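Local structure of ribonucleoside-diphosphate reductase, alpha chain (Actinobacillus ureae ATCC 25976, 6DQX) at residues A[82-91]-A[292-300]. The protein probably reduces ribonucleoside diphosphates to their deoxy forms, as the catalytic subunit of a class Id ribonucleotide reductase. Residues are numbered along the deposited sequence; the frame is centred on the assembly and turned at random.
Sequences RGYFSLSSPI and LSSMNLLYF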
loop_
_atom_site.group_PDB
_atom_site.type_symbol
_atom_site.label_atom_id
_atom_site.label_comp_id
_atom_site.label_asym_id
_atom_site.label_seq_id
_atom_site.Cartn_x
_atom_site.Cartn_y
_atom_site.Cartn_z
ATOM N N ARG A 82 -33.350 -4.428 -30.501
ATOM C CA ARG A 82 -34.207 -3.249 -30.567
ATOM C C ARG A 82 -33.619 -1.992 -29.929
ATOM O O ARG A 82 -34.223 -0.925 -30.043
ATOM C CB ARG A 82 -35.578 -3.549 -29.956
ATOM C CG ARG A 82 -36.347 -4.711 -30.589
ATOM C CD ARG A 82 -36.295 -4.728 -32.118
ATOM N NE ARG A 82 -36.959 -3.572 -32.677
ATOM C CZ ARG A 82 -36.714 -3.022 -33.865
ATOM N NH1 ARG A 82 -35.773 -3.504 -34.684
ATOM N NH2 ARG A 82 -37.409 -1.951 -34.223
ATOM N N GLY A 83 -32.459 -2.108 -29.262
ATOM C CA GLY A 83 -31.800 -0.950 -28.666
ATOM C C GLY A 83 -32.341 -0.603 -27.273
ATOM O O GLY A 83 -32.187 0.527 -26.824
ATOM N N TYR A 84 -32.958 -1.574 -26.592
ATOM C CA TYR A 84 -33.567 -1.313 -25.275
ATOM C C TYR A 84 -32.589 -1.365 -24.113
ATOM O O TYR A 84 -32.920 -0.824 -23.057
ATOM C CB TYR A 84 -34.667 -2.327 -24.968
ATOM C CG TYR A 84 -35.834 -2.362 -25.937
ATOM C CD1 TYR A 84 -36.081 -1.325 -26.838
ATOM C CD2 TYR A 84 -36.713 -3.423 -25.913
ATOM C CE1 TYR A 84 -37.157 -1.370 -27.701
ATOM C CE2 TYR A 84 -37.810 -3.469 -26.768
ATOM C CZ TYR A 84 -38.020 -2.447 -27.656
ATOM O OH TYR A 84 -39.110 -2.502 -28.513
ATOM N N PHE A 85 -31.460 -2.066 -24.286
ATOM C CA PHE A 85 -30.475 -2.387 -23.218
ATOM C C PHE A 85 -29.117 -1.821 -23.502
ATOM O O PHE A 85 -28.579 -2.015 -24.588
ATOM C CB PHE A 85 -30.179 -3.902 -23.129
ATOM C CG PHE A 85 -31.306 -4.750 -22.665
ATOM C CD1 PHE A 85 -32.434 -4.224 -22.054
ATOM C CD2 PHE A 85 -31.208 -6.134 -22.803
ATOM C CE1 PHE A 85 -33.447 -5.052 -21.644
ATOM C CE2 PHE A 85 -32.221 -6.966 -22.381
ATOM C CZ PHE A 85 -33.351 -6.419 -21.801
ATOM N N SER A 86 -28.507 -1.231 -22.490
ATOM C CA SER A 86 -27.077 -0.966 -22.488
ATOM C C SER A 86 -26.478 -1.867 -21.413
ATOM O O SER A 86 -27.049 -2.002 -20.347
ATOM C CB SER A 86 -26.838 0.505 -22.158
ATOM O OG SER A 86 -25.529 0.739 -21.690
ATOM N N LEU A 87 -25.323 -2.472 -21.701
ATOM C CA LEU A 87 -24.616 -3.325 -20.751
ATOM C C LEU A 87 -23.384 -2.586 -20.280
ATOM O O LEU A 87 -22.805 -1.777 -21.029
ATOM C CB LEU A 87 -24.208 -4.657 -21.392
ATOM C CG LEU A 87 -25.286 -5.399 -22.171
ATOM C CD1 LEU A 87 -24.708 -6.685 -22.702
ATOM C CD2 LEU A 87 -26.501 -5.663 -21.307
ATOM N N SER A 88 -22.982 -2.851 -19.042
ATOM C CA SER A 88 -21.838 -2.163 -18.453
ATOM C C SER A 88 -20.548 -2.614 -19.129
ATOM O O SER A 88 -20.476 -3.719 -19.693
ATOM C CB SER A 88 -21.731 -2.449 -16.959
ATOM O OG SER A 88 -21.299 -3.779 -16.755
ATOM N N SER A 89 -19.526 -1.773 -19.035
ATOM C CA SER A 89 -18.237 -2.125 -19.641
ATOM C C SER A 89 -17.594 -3.375 -19.023
ATOM O O SER A 89 -17.044 -4.160 -19.769
ATOM C CB SER A 89 -17.276 -0.933 -19.718
ATOM O OG SER A 89 -16.884 -0.480 -18.464
ATOM N N PRO A 90 -17.681 -3.582 -17.684
ATOM C CA PRO A 90 -17.201 -4.866 -17.151
ATOM C C PRO A 90 -17.930 -6.102 -17.698
ATOM O O PRO A 90 -17.317 -7.145 -17.876
ATOM C CB PRO A 90 -17.416 -4.724 -15.636
ATOM C CG PRO A 90 -17.368 -3.257 -15.386
ATOM C CD PRO A 90 -18.068 -2.675 -16.583
ATOM N N ILE A 91 -19.231 -5.985 -17.971
ATOM C CA ILE A 91 -19.990 -7.086 -18.559
ATOM C C ILE A 91 -19.543 -7.333 -20.012
ATOM O O ILE A 91 -19.260 -8.481 -20.397
ATOM C CB ILE A 91 -21.519 -6.807 -18.441
ATOM C CG1 ILE A 91 -21.924 -6.950 -16.964
ATOM C CG2 ILE A 91 -22.320 -7.739 -19.349
ATOM C CD1 ILE A 91 -23.272 -6.355 -16.572
ATOM N N LEU A 292 -24.302 -3.489 -13.000
ATOM C CA LEU A 292 -25.232 -2.570 -13.625
ATOM C C LEU A 292 -25.425 -2.870 -15.073
ATOM O O LEU A 292 -24.581 -3.470 -15.729
ATOM C CB LEU A 292 -24.795 -1.124 -13.425
ATOM C CG LEU A 292 -23.645 -0.497 -14.194
ATOM C CD1 LEU A 292 -24.068 -0.010 -15.576
ATOM C CD2 LEU A 292 -23.036 0.682 -13.427
ATOM N N SER A 293 -26.587 -2.456 -15.542
ATOM C CA SER A 293 -26.888 -2.331 -16.943
ATOM C C SER A 293 -28.097 -1.385 -16.956
ATOM O O SER A 293 -28.615 -1.046 -15.887
ATOM C CB SER A 293 -27.173 -3.688 -17.591
ATOM O OG SER A 293 -25.990 -4.445 -17.806
ATOM N N SER A 294 -28.488 -0.920 -18.128
ATOM C CA SER A 294 -29.379 0.256 -18.225
ATOM C C SER A 294 -30.451 0.125 -19.292
ATOM O O SER A 294 -30.203 -0.380 -20.397
ATOM C CB SER A 294 -28.564 1.519 -18.503
ATOM O OG SER A 294 -27.348 1.538 -17.733
ATOM N N MET A 295 -31.640 0.586 -18.939
ATOM C CA MET A 295 -32.745 0.658 -19.888
ATOM C C MET A 295 -32.681 1.944 -20.704
ATOM O O MET A 295 -32.481 3.003 -20.159
ATOM C CB MET A 295 -34.079 0.600 -19.152
ATOM C CG MET A 295 -34.387 -0.737 -18.473
ATOM S SD MET A 295 -34.489 -2.172 -19.543
ATOM C CE MET A 295 -35.764 -1.702 -20.701
ATOM N N ASN A 296 -32.915 1.838 -22.014
ATOM C CA ASN A 296 -32.871 2.985 -22.899
ATOM C C ASN A 296 -34.250 3.619 -22.904
ATOM O O ASN A 296 -35.168 3.118 -23.572
ATOM C CB ASN A 296 -32.511 2.550 -24.317
ATOM C CG ASN A 296 -32.282 3.708 -25.249
ATOM O OD1 ASN A 296 -32.476 4.861 -24.891
ATOM N ND2 ASN A 296 -31.924 3.395 -26.504
ATOM N N LEU A 297 -34.368 4.733 -22.201
ATOM C CA LEU A 297 -35.665 5.430 -22.087
ATOM C C LEU A 297 -36.160 6.042 -23.393
ATOM O O LEU A 297 -37.361 6.345 -23.508
ATOM C CB LEU A 297 -35.596 6.504 -21.028
ATOM C CG LEU A 297 -35.196 6.040 -19.627
ATOM C CD1 LEU A 297 -35.321 7.177 -18.643
ATOM C CD2 LEU A 297 -35.970 4.828 -19.129
ATOM N N LEU A 298 -35.283 6.211 -24.392
ATOM C CA LEU A 298 -35.751 6.661 -25.713
ATOM C C LEU A 298 -36.909 5.801 -26.209
ATOM O O LEU A 298 -37.840 6.303 -26.873
ATOM C CB LEU A 298 -34.609 6.628 -26.732
ATOM C CG LEU A 298 -34.949 6.978 -28.193
ATOM C CD1 LEU A 298 -35.591 8.348 -28.258
ATOM C CD2 LEU A 298 -33.684 6.949 -29.041
ATOM N N TYR A 299 -36.861 4.507 -25.900
ATOM C CA TYR A 299 -37.868 3.568 -26.350
ATOM C C TYR A 299 -38.877 3.165 -25.292
ATOM O O TYR A 299 -39.512 2.120 -25.415
ATOM C CB TYR A 299 -37.156 2.341 -26.955
ATOM C CG TYR A 299 -36.270 2.696 -28.125
ATOM C CD1 TYR A 299 -36.777 3.391 -29.229
ATOM C CD2 TYR A 299 -34.907 2.356 -28.135
ATOM C CE1 TYR A 299 -35.967 3.733 -30.298
ATOM C CE2 TYR A 299 -34.088 2.706 -29.204
ATOM C CZ TYR A 299 -34.619 3.378 -30.286
ATOM O OH TYR A 299 -33.812 3.714 -31.352
ATOM N N PHE A 300 -39.047 3.986 -24.253
ATOM C CA PHE A 300 -39.982 3.667 -23.160
ATOM C C PHE A 300 -41.357 3.240 -23.668
ATOM O O PHE A 300 -41.909 2.219 -23.227
ATOM C CB PHE A 300 -40.132 4.844 -22.192
ATOM C CG PHE A 300 -41.132 4.598 -21.095
ATOM C CD1 PHE A 300 -40.852 3.713 -20.061
ATOM C CD2 PHE A 300 -42.376 5.225 -21.116
ATOM C CE1 PHE A 300 -41.786 3.457 -19.066
ATOM C CE2 PHE A 300 -43.305 4.972 -20.113
ATOM C CZ PHE A 300 -43.016 4.098 -19.090
HETATM O O HOH W 1 -25.052 0.363 -18.960
HETATM O O HOH W 2 -21.460 -4.204 -13.961
#
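Ser-86 and Ser-294 face each other as the antiparallel hydrogen-bonded pair that joins strand 85-87 to the end of strand 288-296. Ser-86 N reaches Ser-294 O at 2.8 Å, in the carbonyl plane and almost straight (173°), and Ser-294 N returns a bond to Ser-86 O. Two residues on, Asn-296 N donates to Tyr-84 O from above the carbonyl plane. The tight part lies on the face of Phe-85 and Met-295, where Leu-312 of helix 308-327 also packs against both. Here the methionine chain, bent at chi2 (-61°) and chi3 (-57°), brings Met-295 SD to 3.7 Å from Phe-85 CE1, at the ring edge, a Met-aromatic contact. At the end of its strand Asn-296 ND2 donates to Gly-83 O at 2.9 Å, nearly along the C=O axis, while OD1 accepts from Leu-298 N in an Asx turn. Tyr-299 CB packs against CE1 of Tyr-84, whose OH bonds Glu-302. On the opposite face a water links the hydroxyls of Ser-86 and Ser-294. Toward partly exposed Leu-292 the pairing loosens, and another water joins Ser-88 OG to Leu-292 N. Distant in sequence, these strands pair antiparallel; strand 347-351 runs parallel to strand 288-296, in the mixed sheet of the ribonucleotide reductase barrel.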